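Local coordinates for beta 1-3 glucanase (Clostridium beijerinckii NCIMB 8052, PDB 5H4E), which probably hydrolyses beta-1,3-glucans, as a beta-1,3-glucanase domain of glycoside hydrolase family 64, at residues A[305-313]-A[323-331]; A[338-347]-A[352-360]. All blocks are in the same frame, centred on the assembly; numbering follows the deposited sequence.

Contact 1: residues A[305-313]-A[323-331]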
loop_
_atom_site.group_PDB
_atom_site.type_symbol
_atom_site.label_atom_id
_atom_site.label_comp_id
_atom_site.label_asym_id
_atom_site.label_seq_id
_atom_site.Cartn_x
_atom_site.Cartn_y
_atom_site.Cartn_z
ATOM N N ALA A 305 11.993 -7.043 -3.176
ATOM C CA ALA A 305 12.467 -5.807 -2.559
ATOM C C ALA A 305 13.887 -5.498 -3.016
ATOM O O ALA A 305 14.223 -4.340 -3.257
ATOM C CB ALA A 305 12.403 -5.903 -1.038
ATOM N N ALA A 306 14.721 -6.529 -3.160
ATOM C CA ALA A 306 16.118 -6.285 -3.544
ATOM C C ALA A 306 16.223 -5.808 -4.997
ATOM O O ALA A 306 17.085 -4.983 -5.342
ATOM C CB ALA A 306 16.960 -7.547 -3.327
ATOM N N PHE A 307 15.338 -6.308 -5.851
ATOM C CA PHE A 307 15.262 -5.784 -7.208
ATOM C C PHE A 307 14.865 -4.321 -7.199
ATOM O O PHE A 307 15.559 -3.502 -7.799
ATOM C CB PHE A 307 14.294 -6.598 -8.062
ATOM C CG PHE A 307 14.948 -7.762 -8.752
ATOM C CD1 PHE A 307 15.913 -7.549 -9.724
ATOM C CD2 PHE A 307 14.598 -9.070 -8.433
ATOM C CE1 PHE A 307 16.524 -8.626 -10.372
ATOM C CE2 PHE A 307 15.219 -10.147 -9.074
ATOM C CZ PHE A 307 16.166 -9.912 -10.045
ATOM N N ASN A 308 13.783 -3.973 -6.504
ATOM C CA ASN A 308 13.372 -2.572 -6.439
ATOM C C ASN A 308 14.453 -1.643 -5.889
ATOM O O ASN A 308 14.581 -0.492 -6.328
ATOM C CB ASN A 308 12.113 -2.419 -5.587
ATOM C CG ASN A 308 10.870 -2.823 -6.337
ATOM O OD1 ASN A 308 10.333 -2.048 -7.124
ATOM N ND2 ASN A 308 10.433 -4.055 -6.135
ATOM N N ARG A 309 15.222 -2.153 -4.934
ATOM C CA ARG A 309 16.254 -1.369 -4.254
ATOM C C ARG A 309 17.612 -1.446 -4.959
ATOM O O ARG A 309 18.566 -0.778 -4.539
ATOM C CB ARG A 309 16.392 -1.839 -2.798
ATOM C CG ARG A 309 15.164 -1.526 -1.929
ATOM C CD ARG A 309 15.154 -2.336 -0.626
ATOM N NE ARG A 309 14.013 -1.985 0.217
ATOM C CZ ARG A 309 13.615 -2.685 1.278
ATOM N NH1 ARG A 309 14.254 -3.802 1.625
ATOM N NH2 ARG A 309 12.560 -2.282 1.983
ATOM N N HIS A 310 17.668 -2.224 -6.045
ATOM C CA HIS A 310 18.890 -2.507 -6.815
ATOM C C HIS A 310 20.041 -2.965 -5.905
ATOM O O HIS A 310 21.103 -2.354 -5.873
ATOM C CB HIS A 310 19.317 -1.279 -7.647
ATOM C CG HIS A 310 20.311 -1.590 -8.732
ATOM N ND1 HIS A 310 20.004 -1.488 -10.075
ATOM C CD2 HIS A 310 21.613 -1.971 -8.676
ATOM C CE1 HIS A 310 21.068 -1.802 -10.797
ATOM N NE2 HIS A 310 22.057 -2.097 -9.974
ATOM N N VAL A 311 19.828 -4.055 -5.176
ATOM C CA VAL A 311 20.873 -4.633 -4.336
ATOM C C VAL A 311 20.904 -6.161 -4.446
ATOM O O VAL A 311 21.440 -6.837 -3.561
ATOM C CB VAL A 311 20.707 -4.240 -2.840
ATOM C CG1 VAL A 311 21.158 -2.796 -2.598
ATOM C CG2 VAL A 311 19.264 -4.471 -2.359
ATOM N N MET A 312 20.348 -6.696 -5.536
ATOM C CA MET A 312 20.303 -8.145 -5.739
ATOM C C MET A 312 21.707 -8.765 -5.723
ATOM O O MET A 312 21.878 -9.924 -5.347
ATOM C CB MET A 312 19.578 -8.480 -7.051
ATOM C CG MET A 312 18.057 -8.683 -6.873
ATOM S SD MET A 312 17.675 -10.051 -5.751
ATOM C CE MET A 312 18.014 -11.490 -6.784
ATOM N N LEU A 313 22.713 -7.985 -6.099
ATOM C CA LEU A 313 24.090 -8.494 -6.098
ATOM C C LEU A 313 24.839 -8.223 -4.792
ATOM O O LEU A 313 26.035 -8.496 -4.697
ATOM C CB LEU A 313 24.867 -7.892 -7.272
ATOM C CG LEU A 313 24.256 -8.224 -8.634
ATOM C CD1 LEU A 313 24.925 -7.468 -9.764
ATOM C CD2 LEU A 313 24.297 -9.722 -8.896
ATOM N N TYR A 323 22.773 1.420 1.062
ATOM C CA TYR A 323 23.163 0.764 -0.180
ATOM C C TYR A 323 22.033 0.712 -1.215
ATOM O O TYR A 323 22.260 0.267 -2.342
ATOM C CB TYR A 323 23.663 -0.653 0.118
ATOM C CG TYR A 323 24.980 -0.658 0.858
ATOM C CD1 TYR A 323 25.029 -0.475 2.233
ATOM C CD2 TYR A 323 26.179 -0.813 0.174
ATOM C CE1 TYR A 323 26.241 -0.469 2.912
ATOM C CE2 TYR A 323 27.388 -0.806 0.839
ATOM C CZ TYR A 323 27.409 -0.632 2.207
ATOM O OH TYR A 323 28.612 -0.626 2.868
ATOM N N PHE A 324 20.837 1.179 -0.841
ATOM C CA PHE A 324 19.668 1.066 -1.716
ATOM C C PHE A 324 19.661 2.184 -2.766
ATOM O O PHE A 324 20.113 3.299 -2.493
ATOM C CB PHE A 324 18.333 1.145 -0.941
ATOM C CG PHE A 324 18.129 0.094 0.136
ATOM C CD1 PHE A 324 18.919 -1.042 0.226
ATOM C CD2 PHE A 324 17.094 0.257 1.053
ATOM C CE1 PHE A 324 18.698 -1.981 1.236
ATOM C CE2 PHE A 324 16.872 -0.672 2.059
ATOM C CZ PHE A 324 17.672 -1.798 2.143
ATOM N N TYR A 325 19.106 1.881 -3.939
ATOM C CA TYR A 325 18.833 2.869 -4.987
ATOM C C TYR A 325 20.074 3.598 -5.492
ATOM O O TYR A 325 19.987 4.747 -5.927
ATOM C CB TYR A 325 17.819 3.898 -4.486
ATOM C CG TYR A 325 16.576 3.291 -3.877
ATOM C CD1 TYR A 325 15.609 2.686 -4.674
ATOM C CD2 TYR A 325 16.359 3.340 -2.508
ATOM C CE1 TYR A 325 14.466 2.138 -4.116
ATOM C CE2 TYR A 325 15.209 2.795 -1.937
ATOM C CZ TYR A 325 14.270 2.198 -2.747
ATOM O OH TYR A 325 13.130 1.675 -2.180
ATOM N N LYS A 326 21.218 2.921 -5.461
ATOM C CA LYS A 326 22.492 3.552 -5.806
ATOM C C LYS A 326 22.779 3.545 -7.305
ATOM O O LYS A 326 23.645 4.272 -7.787
ATOM C CB LYS A 326 23.634 2.867 -5.060
ATOM C CG LYS A 326 23.754 3.257 -3.595
ATOM C CD LYS A 326 24.375 4.645 -3.463
ATOM C CE LYS A 326 24.519 5.101 -2.009
ATOM N NZ LYS A 326 23.216 5.157 -1.272
ATOM N N ASP A 327 22.069 2.713 -8.046
ATOM C CA ASP A 327 22.182 2.772 -9.497
ATOM C C ASP A 327 20.895 2.313 -10.159
ATOM O O ASP A 327 20.101 1.585 -9.563
ATOM C CB ASP A 327 23.362 1.930 -9.995
ATOM C CG ASP A 327 23.760 2.278 -11.436
ATOM O OD1 ASP A 327 23.251 3.299 -11.973
ATOM O OD2 ASP A 327 24.581 1.541 -12.030
ATOM N N ALA A 328 20.703 2.759 -11.398
ATOM C CA ALA A 328 19.547 2.390 -12.202
ATOM C C ALA A 328 19.758 1.020 -12.849
ATOM O O ALA A 328 20.892 0.649 -13.167
ATOM C CB ALA A 328 19.298 3.455 -13.268
ATOM N N PRO A 329 18.676 0.256 -13.047
ATOM C CA PRO A 329 17.291 0.589 -12.704
ATOM C C PRO A 329 16.998 0.376 -11.224
ATOM O O PRO A 329 17.448 -0.596 -10.629
ATOM C CB PRO A 329 16.486 -0.391 -13.552
ATOM C CG PRO A 329 17.346 -1.602 -13.602
ATOM C CD PRO A 329 18.766 -1.065 -13.699
ATOM N N ALA A 330 16.216 1.279 -10.646
ATOM C CA ALA A 330 15.741 1.098 -9.283
ATOM C C ALA A 330 14.382 1.762 -9.176
ATOM O O ALA A 330 13.982 2.499 -10.079
ATOM C CB ALA A 330 16.722 1.698 -8.286
ATOM N N ASN A 331 13.675 1.519 -8.083
ATOM C CA ASN A 331 12.356 2.137 -7.928
ATOM C C ASN A 331 12.507 3.552 -7.366
ATOM O O ASN A 331 12.351 3.781 -6.170
ATOM C CB ASN A 331 11.456 1.278 -7.043
ATOM C CG ASN A 331 10.000 1.647 -7.173
ATOM O OD1 ASN A 331 9.677 2.815 -7.325
ATOM N ND2 ASN A 331 9.111 0.647 -7.127
HETATM O O HOH W 1 13.162 0.875 0.316
HETATM O O HOH W 2 21.826 0.100 -4.994
#

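Contact 2: residues A[338-347]-A[352-360]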
loop_
_atom_site.group_PDB
_atom_site.type_symbol
_atom_site.label_atom_id
_atom_site.label_comp_id
_atom_site.label_asym_id
_atom_site.label_seq_id
_atom_site.Cartn_x
_atom_site.Cartn_y
_atom_site.Cartn_z
ATOM N N HIS A 338 10.631 7.566 0.625
ATOM C CA HIS A 338 11.524 7.314 1.745
ATOM C C HIS A 338 12.276 8.592 2.101
ATOM O O HIS A 338 12.442 8.914 3.277
ATOM C CB HIS A 338 12.497 6.173 1.430
ATOM C CG HIS A 338 11.845 4.824 1.442
ATOM N ND1 HIS A 338 11.612 4.122 2.604
ATOM C CD2 HIS A 338 11.348 4.067 0.436
ATOM C CE1 HIS A 338 11.004 2.982 2.312
ATOM N NE2 HIS A 338 10.829 2.928 1.002
ATOM N N ASP A 339 12.684 9.347 1.083
ATOM C CA ASP A 339 13.466 10.559 1.318
ATOM C C ASP A 339 12.592 11.687 1.848
ATOM O O ASP A 339 13.102 12.730 2.267
ATOM C CB ASP A 339 14.183 11.013 0.038
ATOM C CG ASP A 339 15.409 10.172 -0.276
ATOM O OD1 ASP A 339 15.888 9.431 0.608
ATOM O OD2 ASP A 339 15.903 10.260 -1.419
ATOM N N HIS A 340 11.280 11.483 1.838
ATOM C CA HIS A 340 10.352 12.490 2.359
ATOM C C HIS A 340 9.324 11.886 3.312
ATOM O O HIS A 340 8.124 11.956 3.087
ATOM C CB HIS A 340 9.666 13.214 1.195
ATOM C CG HIS A 340 10.632 13.958 0.333
ATOM N ND1 HIS A 340 11.381 13.340 -0.646
ATOM C CD2 HIS A 340 11.048 15.247 0.368
ATOM C CE1 HIS A 340 12.187 14.227 -1.204
ATOM N NE2 HIS A 340 12.003 15.391 -0.607
ATOM N N SER A 341 9.816 11.296 4.391
ATOM C CA SER A 341 8.954 10.674 5.385
ATOM C C SER A 341 9.677 10.643 6.722
ATOM O O SER A 341 10.896 10.757 6.767
ATOM C CB SER A 341 8.566 9.258 4.957
ATOM O OG SER A 341 9.723 8.447 4.824
ATOM N N TYR A 342 8.928 10.475 7.804
ATOM C CA TYR A 342 9.539 10.362 9.124
ATOM C C TYR A 342 10.415 9.113 9.204
ATOM O O TYR A 342 9.953 8.005 8.900
ATOM C CB TYR A 342 8.467 10.326 10.214
ATOM C CG TYR A 342 7.676 11.611 10.319
ATOM C CD1 TYR A 342 8.245 12.763 10.852
ATOM C CD2 TYR A 342 6.349 11.667 9.894
ATOM C CE1 TYR A 342 7.518 13.944 10.945
ATOM C CE2 TYR A 342 5.611 12.844 9.992
ATOM C CZ TYR A 342 6.200 13.977 10.514
ATOM O OH TYR A 342 5.459 15.140 10.598
ATOM N N GLU A 343 11.675 9.309 9.601
ATOM C CA GLU A 343 12.640 8.216 9.754
ATOM C C GLU A 343 12.810 7.398 8.483
ATOM O O GLU A 343 13.184 6.219 8.540
ATOM C CB GLU A 343 12.225 7.289 10.895
ATOM C CG GLU A 343 12.110 7.991 12.224
ATOM C CD GLU A 343 11.745 7.039 13.343
ATOM O OE1 GLU A 343 12.294 5.927 13.382
ATOM O OE2 GLU A 343 10.909 7.410 14.189
ATOM N N ASN A 344 12.551 8.036 7.345
ATOM C CA ASN A 344 12.620 7.381 6.041
ATOM C C ASN A 344 11.784 6.103 5.922
ATOM O O ASN A 344 12.118 5.218 5.128
ATOM C CB ASN A 344 14.075 7.079 5.684
ATOM C CG ASN A 344 14.795 8.296 5.134
ATOM O OD1 ASN A 344 14.572 9.424 5.585
ATOM N ND2 ASN A 344 15.638 8.079 4.131
ATOM N N LYS A 345 10.694 6.035 6.686
ATOM C CA LYS A 345 9.787 4.889 6.669
ATOM C C LYS A 345 8.649 5.128 5.687
ATOM O O LYS A 345 7.881 6.075 5.841
ATOM C CB LYS A 345 9.203 4.624 8.052
ATOM C CG LYS A 345 10.214 4.420 9.153
ATOM C CD LYS A 345 10.710 3.005 9.188
ATOM C CE LYS A 345 11.459 2.759 10.496
ATOM N NZ LYS A 345 12.208 1.488 10.456
ATOM N N SER A 346 8.511 4.262 4.699
ATOM C CA SER A 346 7.477 4.476 3.690
ATOM C C SER A 346 7.118 3.172 2.988
ATOM O O SER A 346 7.997 2.330 2.729
ATOM C CB SER A 346 7.952 5.522 2.663
ATOM O OG SER A 346 6.971 5.748 1.655
ATOM N N TYR A 347 5.831 2.992 2.693
ATOM C CA TYR A 347 5.450 1.940 1.761
ATOM C C TYR A 347 5.547 2.462 0.327
ATOM O O TYR A 347 4.547 2.912 -0.241
ATOM C CB TYR A 347 4.031 1.429 2.032
ATOM C CG TYR A 347 3.990 0.084 2.720
ATOM C CD1 TYR A 347 4.482 -1.054 2.082
ATOM C CD2 TYR A 347 3.389 -0.065 3.977
ATOM C CE1 TYR A 347 4.435 -2.299 2.699
ATOM C CE2 TYR A 347 3.325 -1.315 4.598
ATOM C CZ TYR A 347 3.853 -2.429 3.950
ATOM O OH TYR A 347 3.804 -3.677 4.551
ATOM N N ASP A 352 8.036 -3.212 0.696
ATOM C CA ASP A 352 8.930 -2.267 1.345
ATOM C C ASP A 352 9.102 -2.560 2.836
ATOM O O ASP A 352 9.987 -1.993 3.478
ATOM C CB ASP A 352 8.434 -0.830 1.141
ATOM C CG ASP A 352 9.559 0.126 0.730
ATOM O OD1 ASP A 352 10.739 -0.171 1.028
ATOM O OD2 ASP A 352 9.269 1.165 0.098
ATOM N N ASP A 353 8.271 -3.447 3.384
ATOM C CA ASP A 353 8.396 -3.809 4.792
ATOM C C ASP A 353 9.518 -4.838 5.003
ATOM O O ASP A 353 9.848 -5.190 6.143
ATOM C CB ASP A 353 7.052 -4.315 5.356
ATOM C CG ASP A 353 6.500 -5.515 4.608
ATOM O OD1 ASP A 353 6.664 -5.600 3.368
ATOM O OD2 ASP A 353 5.891 -6.374 5.275
ATOM N N VAL A 354 10.125 -5.291 3.905
ATOM C CA VAL A 354 11.320 -6.131 4.022
ATOM C C VAL A 354 12.390 -5.346 4.775
ATOM O O VAL A 354 12.763 -4.245 4.355
ATOM C CB VAL A 354 11.847 -6.590 2.661
ATOM C CG1 VAL A 354 13.216 -7.231 2.816
ATOM C CG2 VAL A 354 10.876 -7.585 2.043
ATOM N N PHE A 355 12.834 -5.918 5.904
ATOM C CA PHE A 355 13.798 -5.302 6.813
ATOM C C PHE A 355 13.282 -3.979 7.379
ATOM O O PHE A 355 14.058 -3.090 7.727
ATOM C CB PHE A 355 15.155 -5.121 6.124
ATOM C CG PHE A 355 15.961 -6.400 6.037
ATOM C CD1 PHE A 355 16.355 -6.913 4.811
ATOM C CD2 PHE A 355 16.314 -7.088 7.191
ATOM C CE1 PHE A 355 17.088 -8.095 4.733
ATOM C CE2 PHE A 355 17.051 -8.268 7.125
ATOM C CZ PHE A 355 17.436 -8.771 5.894
ATOM N N ASP A 356 11.953 -3.882 7.467
ATOM C CA ASP A 356 11.244 -2.858 8.250
ATOM C C ASP A 356 11.469 -1.417 7.792
ATOM O O ASP A 356 11.646 -0.522 8.621
ATOM C CB ASP A 356 11.624 -2.972 9.731
ATOM C CG ASP A 356 11.497 -4.390 10.253
ATOM O OD1 ASP A 356 10.441 -5.018 10.025
ATOM O OD2 ASP A 356 12.467 -4.874 10.879
ATOM N N PHE A 357 11.428 -1.186 6.484
ATOM C CA PHE A 357 11.584 0.171 5.965
ATOM C C PHE A 357 10.247 0.816 5.607
ATOM O O PHE A 357 10.198 1.960 5.117
ATOM C CB PHE A 357 12.521 0.159 4.748
ATOM C CG PHE A 357 13.960 -0.113 5.108
ATOM C CD1 PHE A 357 14.729 0.875 5.713
ATOM C CD2 PHE A 357 14.538 -1.346 4.842
ATOM C CE1 PHE A 357 16.051 0.629 6.061
ATOM C CE2 PHE A 357 15.860 -1.606 5.184
ATOM C CZ PHE A 357 16.617 -0.618 5.797
ATOM N N SER A 358 9.160 0.090 5.853
ATOM C CA SER A 358 7.836 0.591 5.477
ATOM C C SER A 358 7.279 1.509 6.556
ATOM O O SER A 358 7.865 1.667 7.629
ATOM C CB SER A 358 6.862 -0.569 5.228
ATOM O OG SER A 358 6.319 -1.061 6.453
ATOM N N SER A 359 6.119 2.090 6.268
ATOM C CA SER A 359 5.439 2.973 7.201
ATOM C C SER A 359 4.584 2.196 8.200
ATOM O O SER A 359 3.726 2.775 8.873
ATOM C CB SER A 359 4.560 3.947 6.415
ATOM O OG SER A 359 3.699 3.200 5.565
ATOM N N THR A 360 4.792 0.884 8.288
ATOM C CA THR A 360 3.944 0.075 9.161
ATOM C C THR A 360 4.176 0.404 10.625
ATOM O O THR A 360 5.303 0.343 11.106
ATOM C CB THR A 360 4.168 -1.441 8.969
ATOM O OG1 THR A 360 3.707 -1.834 7.669
ATOM C CG2 THR A 360 3.368 -2.228 10.033
#

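Contact 1: residues A[305-313]-A[323-331]
Arg309 and Phe324 run alongside each other, both pointing the same way, with the guanidinium and the phenyl ring only 3° from parallel. The chain of Arg309, extended from CG to NE, crosses the ring so that its CD sits 3.6 Å from the centroid of Phe324, a CH-pi contact over the face. Phe324 CE2 lies over one face of the guanidinium and Ala305 CB over the other, both offset toward the rim, while NH2 of Arg309 forms a salt bridge with Asp352. Tyr325 stands almost perpendicular to the guanidinium; its ring presents a face to Arg309 CA, and its OH and Arg309 NE meet at one water, which accepts from NE.

The backbone here illustrates how a loop can finish a helix. His310, at positive phi, closes helix 294-309 in a Schellman motif, and carbonyls of the last turn face the returning loop: Asn331 N binds Asn308 O at 2.8 Å, and Tyr325 N binds Arg309 O at 2.8 Å. At chi1 -164° the imidazole of His310 is carried away from its own backbone N and into the loop, where ND1 donates in the ring plane to Pro329 O at 2.8 Å while Asp327 O lies over one face. The amides of Asn308 and Asn331 lie side by side, ND2 of Asn331 giving its hydrogen to OD1 of Asn308 at 3.0 Å; ND2 of Asn308 is taken by Val282 O and Cys304 O.

Asn331 is also the N-cap of helix 332-339, its OD1 receiving Ala334 N, so this contact joins the end of one helix to the start of the next. Helix 279-284 packs against Asn308 and Asn331, and helix 227-236 against Phe307 and Pro329.

Contact 2: residues A[338-347]-A[352-360]
His338 NE2 donates to Asp352 OD2 at 2.5 Å, a short histidine-carboxylate hydrogen bond between the last turn of helix 332-339 and the loop that doubles back before strand 361-363. The imidazole is fixed at both nitrogens, since ND1 gives its hydrogen to Asn344 O in the ring plane at 2.8 Å. Ring and carboxylate planes stand 67° apart, and OD2 is met from above the carboxylate plane. Asp352 OD2 also receives Gly348 N, and OD1 pairs with Arg309.

Around this pair the two arms of the loop are tied by backbone and lysine. Ser346 N bonds to Phe357 O at 2.9 Å. The chain of Lys345, bent at chi2 (-83°), passes the carbonyl of Ser358 and brings NZ to Asp356 O at 2.8 Å, nearly along the C=O axis. Farther out, the packing centres on Tyr347, beside Asn151 of strand 147-151. Its OH touches Asp353 CG at 3.3 Å, its CE2 lies 3.1 Å from Thr360 OG1, and its CD2 is 3.6 Å from Ser359 OG. Ser359 OG is bonded to Thr152 O, while Ser358 OG and Thr360 OG1 share a hydrogen bond. Over the middle of the Tyr347 ring sits Ser358 CB, 3.6 Å from its centroid and 7° off the normal.

In the fold
The two contacts follow one another along the chain and share helix 332-339: contact 1 lies at its start, contact 2 at its end. Contact 1 is the more buried, though farther from the centre of the chain, and joins that start to the end of helix 294-309, largely through backbone carbonyls and CH-pi packing of Arg309 on aromatic rings. Contact 2 is partly exposed and ties a loop to itself, relying on His338, Asp352 and Lys345 for its polar side-chain bonds, with serines packed on a tyrosine ring, beside strands 147-151 and 173-177. They meet directly: Arg309 NH2 lies 2.9 Å from Asp352 OD1 in their salt bridge, and the rings of Phe324 and Phe357 pack edge-to-face.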